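Local atomic coordinates of aminoglycoside N(3)-acetyltransferase, AAC(3)-IVa (Escherichia coli, PDB entry 6MN3), a protein that catalyses transfer of an acetyl group from acetyl-CoA to the N(3) amine of 2-deoxystreptamine aminoglycosides, and so probably confers resistance to antibiotics such as gentamicin and apramycin. Residues D199-E204 with L239-P244; L157-A162 with N188-E193; V147-N152 with S206-G211. All coordinates share one frame; numbering follows the deposited sequence.

How the contacts relate
The three contacts lie on the same side of the chain's centre. Contacts 1 and 2 have centres about 11 Å apart, contacts 1 and 3 about 12 Å, and contacts 2 and 3 about 16 Å. Along the sequence, contact 2 falls wholly between the two segments of contact 3 and is complete before contact 1 begins, whereas the segments of contacts 1 and 3 alternate. Helix 197-204, which carries contact 1, leads into strand 208-213 of contact 3. Contacts 1 and 2 each supply one zinc ligand, H243 and C191. The metal thus joins the loop between helices 223-236 and 250-257 to residues 188-193, while contact 3 links the loop after strand 141-145 to strand 208-213.

Contact 1. Residues D199-E204 with L239-P244; sequences DRWLKE and LIFLHP. With ZN (zinc ion), chain D.
D199 OD1 receives R219 NH1 in a salt bridge and Q208 NE2 in a hydrogen bond, on the helix from which W201 reaches across to I240 and F241. The contact itself is apolar. W201 points its six-membered ring at the loop because CG stands anti to the carbonyl carbon (chi1 -60°), and the outer carbons of that ring do the touching. Its CH2 lies 3.7 Å from I240 CG1, a methylene that approaches the indole at the edge, near the ring plane. Beside it, W201 CZ3 comes within 3.7 Å of F241 CE1. The two aromatic rings meet rim to rim, their centroids 5.8 Å apart and their planes 35° apart, so neither lies over the other's face. I240 also serves F241 from within the loop, its CG2 sitting 4.1 Å above the centre of the phenyl ring. I240 and F241 are the two central residues of a type I turn, L239 to L242. F195 adds an edge-to-face partner for F241, and T229 and Q233 of helix 223-236 pack on W201. Two residues after F241, H243 ND1 binds zinc at 2.2 Å, in a site completed by C191, C249 and C252. Nonpolar packing thus joins helix 197-204 to the zinc-bearing loop, and the polar bonds lie away from the interface itself: the D199 salt bridge on the helix, the zinc bond on the loop.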
loop_
_atom_site.group_PDB
_atom_site.type_symbol
_atom_site.label_atom_id
_atom_site.label_comp_id
_atom_site.label_asym_id
_atom_site.label_seq_id
_atom_site.Cartn_x
_atom_site.Cartn_y
_atom_site.Cartn_z
ATOM N N ASP A 199 10.806 -9.938 -0.468
ATOM C CA ASP A 199 11.815 -9.373 0.421
ATOM C C ASP A 199 13.210 -9.845 0.032
ATOM O O ASP A 199 14.134 -9.036 -0.116
ATOM C CB ASP A 199 11.501 -9.741 1.871
ATOM C CG ASP A 199 12.218 -8.852 2.862
ATOM O OD1 ASP A 199 11.815 -7.680 3.007
ATOM O OD2 ASP A 199 13.187 -9.321 3.495
ATOM N N ARG A 200 13.379 -11.155 -0.156
ATOM C CA ARG A 200 14.686 -11.668 -0.553
ATOM C C ARG A 200 15.019 -11.279 -1.988
ATOM O O ARG A 200 16.173 -10.962 -2.296
ATOM C CB ARG A 200 14.737 -13.184 -0.383
ATOM C CG ARG A 200 16.113 -13.775 -0.645
ATOM C CD ARG A 200 16.036 -15.265 -0.929
ATOM N NE ARG A 200 15.715 -16.031 0.269
ATOM C CZ ARG A 200 14.922 -17.097 0.281
ATOM N NH1 ARG A 200 14.364 -17.522 -0.843
ATOM N NH2 ARG A 200 14.684 -17.736 1.417
ATOM N N TRP A 201 14.026 -11.296 -2.880
ATOM C CA TRP A 201 14.261 -10.877 -4.260
ATOM C C TRP A 201 14.834 -9.466 -4.313
ATOM O O TRP A 201 15.823 -9.211 -5.009
ATOM C CB TRP A 201 12.961 -10.943 -5.063
ATOM C CG TRP A 201 12.331 -12.295 -5.138
ATOM C CD1 TRP A 201 12.928 -13.499 -4.895
ATOM C CD2 TRP A 201 10.973 -12.584 -5.486
ATOM N NE1 TRP A 201 12.024 -14.518 -5.069
ATOM C CE2 TRP A 201 10.815 -13.982 -5.433
ATOM C CE3 TRP A 201 9.874 -11.794 -5.837
ATOM C CZ2 TRP A 201 9.603 -14.608 -5.715
ATOM C CZ3 TRP A 201 8.671 -12.417 -6.117
ATOM C CH2 TRP A 201 8.546 -13.810 -6.054
ATOM N N LEU A 202 14.227 -8.539 -3.569
ATOM C CA LEU A 202 14.601 -7.132 -3.655
ATOM C C LEU A 202 15.878 -6.837 -2.879
ATOM O O LEU A 202 16.770 -6.145 -3.380
ATOM C CB LEU A 202 13.453 -6.257 -3.150
ATOM C CG LEU A 202 12.173 -6.310 -3.985
ATOM C CD1 LEU A 202 10.963 -5.908 -3.154
ATOM C CD2 LEU A 202 12.299 -5.432 -5.221
ATOM N N LYS A 203 15.982 -7.347 -1.650
ATOM C CA LYS A 203 17.144 -7.038 -0.823
ATOM C C LYS A 203 18.425 -7.596 -1.434
ATOM O O LYS A 203 19.481 -6.957 -1.365
ATOM C CB LYS A 203 16.939 -7.577 0.591
ATOM C CG LYS A 203 18.203 -7.633 1.435
ATOM C CD LYS A 203 17.874 -7.852 2.903
ATOM C CE LYS A 203 16.809 -8.925 3.079
ATOM N NZ LYS A 203 16.361 -9.035 4.496
ATOM N N GLU A 204 18.352 -8.780 -2.046
ATOM C CA GLU A 204 19.553 -9.373 -2.629
ATOM C C GLU A 204 20.022 -8.585 -3.845
ATOM O O GLU A 204 21.230 -8.457 -4.077
ATOM C CB GLU A 204 19.301 -10.836 -2.993
ATOM C CG GLU A 204 19.161 -11.765 -1.795
ATOM C CD GLU A 204 20.241 -11.549 -0.752
ATOM O OE1 GLU A 204 21.436 -11.633 -1.104
ATOM O OE2 GLU A 204 19.895 -11.293 0.421
ATOM N N LEU A 239 2.116 -18.713 -10.757
ATOM C CA LEU A 239 1.566 -19.045 -9.449
ATOM C C LEU A 239 2.634 -19.012 -8.360
ATOM O O LEU A 239 2.586 -19.800 -7.412
ATOM C CB LEU A 239 0.886 -20.413 -9.491
ATOM C CG LEU A 239 0.016 -20.685 -10.719
ATOM C CD1 LEU A 239 -0.568 -22.088 -10.670
ATOM C CD2 LEU A 239 -1.088 -19.644 -10.842
ATOM N N ILE A 240 3.605 -18.104 -8.486
ATOM C CA ILE A 240 4.685 -18.021 -7.505
ATOM C C ILE A 240 4.161 -17.548 -6.154
ATOM O O ILE A 240 4.663 -17.964 -5.102
ATOM C CB ILE A 240 5.810 -17.108 -8.034
ATOM C CG1 ILE A 240 6.948 -16.992 -7.017
ATOM C CG2 ILE A 240 5.271 -15.727 -8.384
ATOM C CD1 ILE A 240 7.847 -18.205 -6.966
ATOM N N PHE A 241 3.142 -16.691 -6.153
ATOM C CA PHE A 241 2.577 -16.144 -4.929
ATOM C C PHE A 241 1.521 -17.045 -4.299
ATOM O O PHE A 241 0.947 -16.674 -3.270
ATOM C CB PHE A 241 1.967 -14.765 -5.205
ATOM C CG PHE A 241 2.979 -13.706 -5.541
ATOM C CD1 PHE A 241 4.205 -13.669 -4.894
ATOM C CD2 PHE A 241 2.704 -12.744 -6.499
ATOM C CE1 PHE A 241 5.135 -12.692 -5.199
ATOM C CE2 PHE A 241 3.630 -11.766 -6.808
ATOM C CZ PHE A 241 4.848 -11.740 -6.157
ATOM N N LEU A 242 1.250 -18.208 -4.885
ATOM C CA LEU A 242 0.219 -19.112 -4.390
ATOM C C LEU A 242 0.844 -20.180 -3.505
ATOM O O LEU A 242 1.826 -20.825 -3.896
ATOM C CB LEU A 242 -0.532 -19.773 -5.547
ATOM C CG LEU A 242 -1.455 -18.894 -6.392
ATOM C CD1 LEU A 242 -2.414 -19.768 -7.185
ATOM C CD2 LEU A 242 -2.215 -17.901 -5.522
ATOM N N HIS A 243 0.278 -20.361 -2.317
ATOM C CA HIS A 243 0.698 -21.459 -1.462
ATOM C C HIS A 243 0.461 -22.783 -2.181
ATOM O O HIS A 243 -0.572 -22.953 -2.840
ATOM C CB HIS A 243 -0.073 -21.443 -0.141
ATOM C CG HIS A 243 0.634 -20.725 0.964
ATOM N ND1 HIS A 243 0.265 -19.468 1.389
ATOM C CD2 HIS A 243 1.681 -21.093 1.739
ATOM C CE1 HIS A 243 1.057 -19.090 2.376
ATOM N NE2 HIS A 243 1.926 -20.057 2.607
ATOM N N PRO A 244 1.386 -23.735 -2.089
ATOM C CA PRO A 244 1.136 -25.042 -2.680
ATOM C C PRO A 244 -0.004 -25.734 -1.962
ATOM O O PRO A 244 -0.299 -25.429 -0.789
ATOM C CB PRO A 244 2.465 -25.784 -2.483
ATOM C CG PRO A 244 3.125 -25.089 -1.349
ATOM C CD PRO A 244 2.716 -23.652 -1.462
HETATM ZN ZN ZN D . -1.829 -19.042 0.959
#

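Contact 2. Residues L157-A162 with N188-E193; sequences LAELMA and NDHCCE. With ZN (zinc ion), chain D.
E159 sends its carboxylate between N188 and H190, each of which donates to a different oxygen from a different direction. The side chain is extended beyond CG (chi2 174°), which carries the carboxylate clear of the helix backbone. N188 crosses it at a slant, with amide and carboxylate planes 67° apart. N188 ND2 therefore meets E159 OE1 from well above the carboxylate plane, at 2.7 Å, although the oxygen lies close to the plane of the amide. H190 arrives from the direction opposite to E159 and uses its ring edge. Its NE2 donates to the syn lone pair of E159 OE2 over 2.9 Å, with ring and carboxylate planes 76° apart. The same oxygen is hydrogen-bonded to Y166 OH, the strongest partner of E159 outside the two segments, while H156 ND1 makes a weak bond to OE1. The other ring nitrogen, H190 ND1, accepts the backbone N-H of C192 at 3.1 Å. Both nitrogens thus have a partner, which would restrain the ring's rotation, though C192 N is tilted from the ring plane. On the far side of the amide, L160 CD2 packs against N188 OD1 at 3.3 Å. Next to H190, C191 SG binds zinc at 2.3 Å. Helix 154-161 packs through A158 and M161 on helix 223-236 and through L157 on helix 131-137. The segment 188-193 leaves strand 181-187 and leads towards helix 197-204, while H190 and C191 touch helix 250-257.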
loop_
_atom_site.group_PDB
_atom_site.type_symbol
_atom_site.label_atom_id
_atom_site.label_comp_id
_atom_site.label_asym_id
_atom_site.label_seq_id
_atom_site.Cartn_x
_atom_site.Cartn_y
_atom_site.Cartn_z
ATOM N N LEU A 157 -0.596 -5.096 -8.151
ATOM C CA LEU A 157 -0.523 -4.500 -9.479
ATOM C C LEU A 157 0.367 -5.328 -10.397
ATOM O O LEU A 157 0.078 -5.474 -11.591
ATOM C CB LEU A 157 -0.007 -3.063 -9.375
ATOM C CG LEU A 157 0.560 -2.396 -10.632
ATOM C CD1 LEU A 157 -0.523 -2.197 -11.686
ATOM C CD2 LEU A 157 1.219 -1.072 -10.281
ATOM N N ALA A 158 1.448 -5.891 -9.850
ATOM C CA ALA A 158 2.352 -6.701 -10.657
ATOM C C ALA A 158 1.668 -7.969 -11.149
ATOM O O ALA A 158 1.895 -8.401 -12.285
ATOM C CB ALA A 158 3.607 -7.041 -9.855
ATOM N N GLU A 159 0.828 -8.580 -10.308
ATOM C CA GLU A 159 0.068 -9.746 -10.745
ATOM C C GLU A 159 -0.822 -9.404 -11.931
ATOM O O GLU A 159 -0.919 -10.178 -12.891
ATOM C CB GLU A 159 -0.782 -10.286 -9.596
ATOM C CG GLU A 159 -0.002 -10.803 -8.405
ATOM C CD GLU A 159 -0.912 -11.186 -7.254
ATOM O OE1 GLU A 159 -1.724 -10.336 -6.831
ATOM O OE2 GLU A 159 -0.823 -12.338 -6.782
ATOM N N LEU A 160 -1.479 -8.245 -11.881
ATOM C CA LEU A 160 -2.395 -7.871 -12.952
ATOM C C LEU A 160 -1.644 -7.536 -14.233
ATOM O O LEU A 160 -2.107 -7.861 -15.332
ATOM C CB LEU A 160 -3.262 -6.696 -12.505
ATOM C CG LEU A 160 -4.358 -7.096 -11.517
ATOM C CD1 LEU A 160 -5.068 -5.874 -10.967
ATOM C CD2 LEU A 160 -5.344 -8.044 -12.183
ATOM N N MET A 161 -0.481 -6.891 -14.115
ATOM C CA MET A 161 0.321 -6.618 -15.302
ATOM C C MET A 161 0.890 -7.899 -15.897
ATOM O O MET A 161 1.100 -7.978 -17.112
ATOM C CB MET A 161 1.441 -5.635 -14.965
ATOM C CG MET A 161 0.955 -4.214 -14.746
ATOM S SD MET A 161 2.237 -3.124 -14.105
ATOM C CE MET A 161 3.381 -3.099 -15.483
ATOM N N ALA A 162 1.133 -8.911 -15.066
ATOM C CA ALA A 162 1.555 -10.217 -15.553
ATOM C C ALA A 162 0.403 -11.034 -16.119
ATOM O O ALA A 162 0.634 -12.160 -16.575
ATOM C CB ALA A 162 2.241 -11.001 -14.432
ATOM N N ASN A 188 -7.588 -10.828 -7.967
ATOM C CA ASN A 188 -6.464 -11.709 -7.664
ATOM C C ASN A 188 -6.090 -11.566 -6.188
ATOM O O ASN A 188 -5.085 -10.959 -5.817
ATOM C CB ASN A 188 -5.286 -11.390 -8.578
ATOM C CG ASN A 188 -5.006 -9.902 -8.663
ATOM O OD1 ASN A 188 -5.854 -9.125 -9.104
ATOM N ND2 ASN A 188 -3.816 -9.496 -8.234
ATOM N N ASP A 189 -6.934 -12.144 -5.338
ATOM C CA ASP A 189 -6.761 -12.076 -3.897
ATOM C C ASP A 189 -6.412 -13.448 -3.335
ATOM O O ASP A 189 -6.875 -14.479 -3.830
ATOM C CB ASP A 189 -8.025 -11.543 -3.212
ATOM C CG ASP A 189 -7.721 -10.781 -1.935
ATOM O OD1 ASP A 189 -8.421 -9.786 -1.652
ATOM O OD2 ASP A 189 -6.779 -11.175 -1.216
ATOM N N HIS A 190 -5.588 -13.445 -2.293
ATOM C CA HIS A 190 -5.192 -14.661 -1.594
ATOM C C HIS A 190 -4.721 -14.265 -0.199
ATOM O O HIS A 190 -4.931 -13.132 0.246
ATOM C CB HIS A 190 -4.117 -15.423 -2.376
ATOM C CG HIS A 190 -3.086 -14.537 -3.007
ATOM N ND1 HIS A 190 -1.894 -14.228 -2.391
ATOM C CD2 HIS A 190 -3.072 -13.897 -4.201
ATOM C CE1 HIS A 190 -1.187 -13.434 -3.178
ATOM N NE2 HIS A 190 -1.880 -13.218 -4.282
ATOM N N CYS A 191 -4.077 -15.206 0.497
ATOM C CA CYS A 191 -3.585 -14.926 1.840
ATOM C C CYS A 191 -2.460 -13.901 1.847
ATOM O O CYS A 191 -2.146 -13.355 2.910
ATOM C CB CYS A 191 -3.111 -16.219 2.506
ATOM S SG CYS A 191 -1.578 -16.878 1.818
ATOM N N CYS A 192 -1.839 -13.643 0.694
ATOM C CA CYS A 192 -0.772 -12.661 0.517
ATOM C C CYS A 192 0.469 -12.967 1.347
ATOM O O CYS A 192 1.406 -12.160 1.369
ATOM C CB CYS A 192 -1.259 -11.238 0.825
ATOM S SG CYS A 192 -2.625 -10.671 -0.212
ATOM N N GLU A 193 0.506 -14.114 2.029
ATOM C CA GLU A 193 1.668 -14.455 2.841
ATOM C C GLU A 193 2.907 -14.656 1.978
ATOM O O GLU A 193 4.014 -14.274 2.374
ATOM C CB GLU A 193 1.382 -15.710 3.665
ATOM C CG GLU A 193 0.550 -15.460 4.910
ATOM C CD GLU A 193 0.002 -16.739 5.509
ATOM O OE1 GLU A 193 -1.015 -17.252 4.998
ATOM O OE2 GLU A 193 0.593 -17.236 6.491
HETATM ZN ZN ZN D . -1.829 -19.042 0.959
#

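Contact 3. Residues V147-N152 with S206-G211; sequences VGHDAN and SLQKEG
H149 reaches Q208 from a short 3-10 segment, residues 149-151, set in the loop between strand 141-145 and helix 154-161. Its partner belongs to the region of strand 208-213, an outermost strand of the seven-stranded mixed sheet. In the loop, V147 O receives a weak hydrogen bond from R219 NH2. At G148 the carbonyl oxygen accepts a weak bond from A151 N, the first sign of the tight 3-10 winding. H149 then directs its ring edge at Q208, and H149 NE2 donates to Q208 OE1 at 2.8 Å. The N-H points almost straight at the oxygen (164°) and comes in nearly along the C=O axis. Ring and amide planes differ by only 12°, so the two flat groups are nearly coplanar. Q208 spans the gap because CG is anti to the backbone N (chi1 172°) and the chain stays extended. Further along, D150 brings its CB against the carbonyl oxygen of C192. At N152 the backbone N binds H149 O at 2.9 Å, and the side-chain ND2 donates within the ring plane to H149 ND1 at 3.1 Å. H149 ND1 is thus an acceptor and NE2 a donor, consistent with a proton on NE2 and with a restrained ring rotation. N152 OD1 makes a weak hydrogen bond to T154 N, capping the turn that leads into helix 154-161. Across the contact, S206 ends helix 197-204 in a Schellman motif, with L207 N bonded to L202 O. Beyond it, Q208 NE2 donates to the anti lone pair of E210 OE2 at 2.6 Å.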
loop_
_atom_site.group_PDB
_atom_site.type_symbol
_atom_site.label_atom_id
_atom_site.label_comp_id
_atom_site.label_asym_id
_atom_site.label_seq_id
_atom_site.Cartn_x
_atom_site.Cartn_y
_atom_site.Cartn_z
ATOM N N VAL A 147 5.429 -3.112 8.592
ATOM C CA VAL A 147 4.675 -4.203 7.990
ATOM C C VAL A 147 5.567 -4.893 6.968
ATOM O O VAL A 147 6.548 -4.328 6.481
ATOM C CB VAL A 147 3.365 -3.726 7.320
ATOM C CG1 VAL A 147 2.428 -3.105 8.342
ATOM C CG2 VAL A 147 3.665 -2.745 6.192
ATOM N N GLY A 148 5.213 -6.136 6.652
ATOM C CA GLY A 148 5.927 -6.916 5.665
ATOM C C GLY A 148 5.418 -6.665 4.260
ATOM O O GLY A 148 4.627 -5.756 4.000
ATOM N N HIS A 149 5.885 -7.500 3.334
ATOM C CA HIS A 149 5.478 -7.358 1.943
ATOM C C HIS A 149 4.075 -7.880 1.680
ATOM O O HIS A 149 3.539 -7.639 0.593
ATOM C CB HIS A 149 6.479 -8.063 1.028
ATOM C CG HIS A 149 7.675 -7.228 0.697
ATOM N ND1 HIS A 149 7.655 -6.253 -0.279
ATOM C CD2 HIS A 149 8.924 -7.209 1.221
ATOM C CE1 HIS A 149 8.840 -5.676 -0.345
ATOM N NE2 HIS A 149 9.629 -6.236 0.555
ATOM N N ASP A 150 3.466 -8.579 2.640
ATOM C CA ASP A 150 2.079 -8.998 2.480
ATOM C C ASP A 150 1.136 -7.808 2.384
ATOM O O ASP A 150 0.006 -7.964 1.908
ATOM C CB ASP A 150 1.664 -9.908 3.639
ATOM C CG ASP A 150 1.783 -9.229 4.988
ATOM O OD1 ASP A 150 2.586 -8.280 5.113
ATOM O OD2 ASP A 150 1.071 -9.645 5.926
ATOM N N ALA A 151 1.572 -6.629 2.821
ATOM C CA ALA A 151 0.809 -5.398 2.671
ATOM C C ALA A 151 1.282 -4.552 1.497
ATOM O O ALA A 151 0.713 -3.484 1.251
ATOM C CB ALA A 151 0.878 -4.575 3.961
ATOM N N ASN A 152 2.309 -5.000 0.770
ATOM C CA ASN A 152 2.812 -4.275 -0.390
ATOM C C ASN A 152 1.811 -4.348 -1.536
ATOM O O ASN A 152 1.906 -5.229 -2.396
ATOM C CB ASN A 152 4.170 -4.833 -0.825
ATOM C CG ASN A 152 4.880 -3.937 -1.822
ATOM O OD1 ASN A 152 4.300 -2.988 -2.349
ATOM N ND2 ASN A 152 6.149 -4.236 -2.085
ATOM N N SER A 206 19.903 -5.531 -4.014
ATOM C CA SER A 206 20.212 -4.213 -3.454
ATOM C C SER A 206 19.173 -3.170 -3.855
ATOM O O SER A 206 19.492 -1.988 -4.002
ATOM C CB SER A 206 21.617 -3.750 -3.852
ATOM O OG SER A 206 22.594 -4.697 -3.459
ATOM N N LEU A 207 17.923 -3.596 -4.024
ATOM C CA LEU A 207 16.834 -2.711 -4.407
ATOM C C LEU A 207 15.954 -2.308 -3.233
ATOM O O LEU A 207 15.017 -1.525 -3.418
ATOM C CB LEU A 207 15.969 -3.372 -5.483
ATOM C CG LEU A 207 16.693 -3.875 -6.731
ATOM C CD1 LEU A 207 15.713 -4.560 -7.672
ATOM C CD2 LEU A 207 17.409 -2.729 -7.427
ATOM N N GLN A 208 16.221 -2.823 -2.038
ATOM C CA GLN A 208 15.420 -2.528 -0.858
ATOM C C GLN A 208 16.317 -1.902 0.199
ATOM O O GLN A 208 17.298 -2.517 0.632
ATOM C CB GLN A 208 14.748 -3.793 -0.323
ATOM C CG GLN A 208 14.058 -3.616 1.017
ATOM C CD GLN A 208 13.291 -4.853 1.445
ATOM O OE1 GLN A 208 12.159 -5.074 1.016
ATOM N NE2 GLN A 208 13.905 -5.666 2.299
ATOM N N LYS A 209 15.989 -0.677 0.595
ATOM C CA LYS A 209 16.667 -0.012 1.697
ATOM C C LYS A 209 15.969 -0.359 3.004
ATOM O O LYS A 209 14.737 -0.408 3.073
ATOM C CB LYS A 209 16.682 1.502 1.488
ATOM C CG LYS A 209 17.898 1.998 0.728
ATOM C CD LYS A 209 17.519 3.018 -0.327
ATOM C CE LYS A 209 18.732 3.424 -1.149
ATOM N NZ LYS A 209 18.385 4.419 -2.201
ATOM N N GLU A 210 16.760 -0.613 4.038
ATOM C CA GLU A 210 16.235 -1.041 5.325
ATOM C C GLU A 210 16.831 -0.187 6.431
ATOM O O GLU A 210 17.995 0.216 6.361
ATOM C CB GLU A 210 16.538 -2.520 5.592
ATOM C CG GLU A 210 15.962 -3.469 4.558
ATOM C CD GLU A 210 16.301 -4.916 4.849
ATOM O OE1 GLU A 210 17.116 -5.167 5.761
ATOM O OE2 GLU A 210 15.750 -5.804 4.166
ATOM N N GLY A 211 16.022 0.084 7.448
ATOM C CA GLY A 211 16.445 0.881 8.570
ATOM C C GLY A 211 15.304 1.139 9.528
ATOM O O GLY A 211 14.167 0.707 9.312
#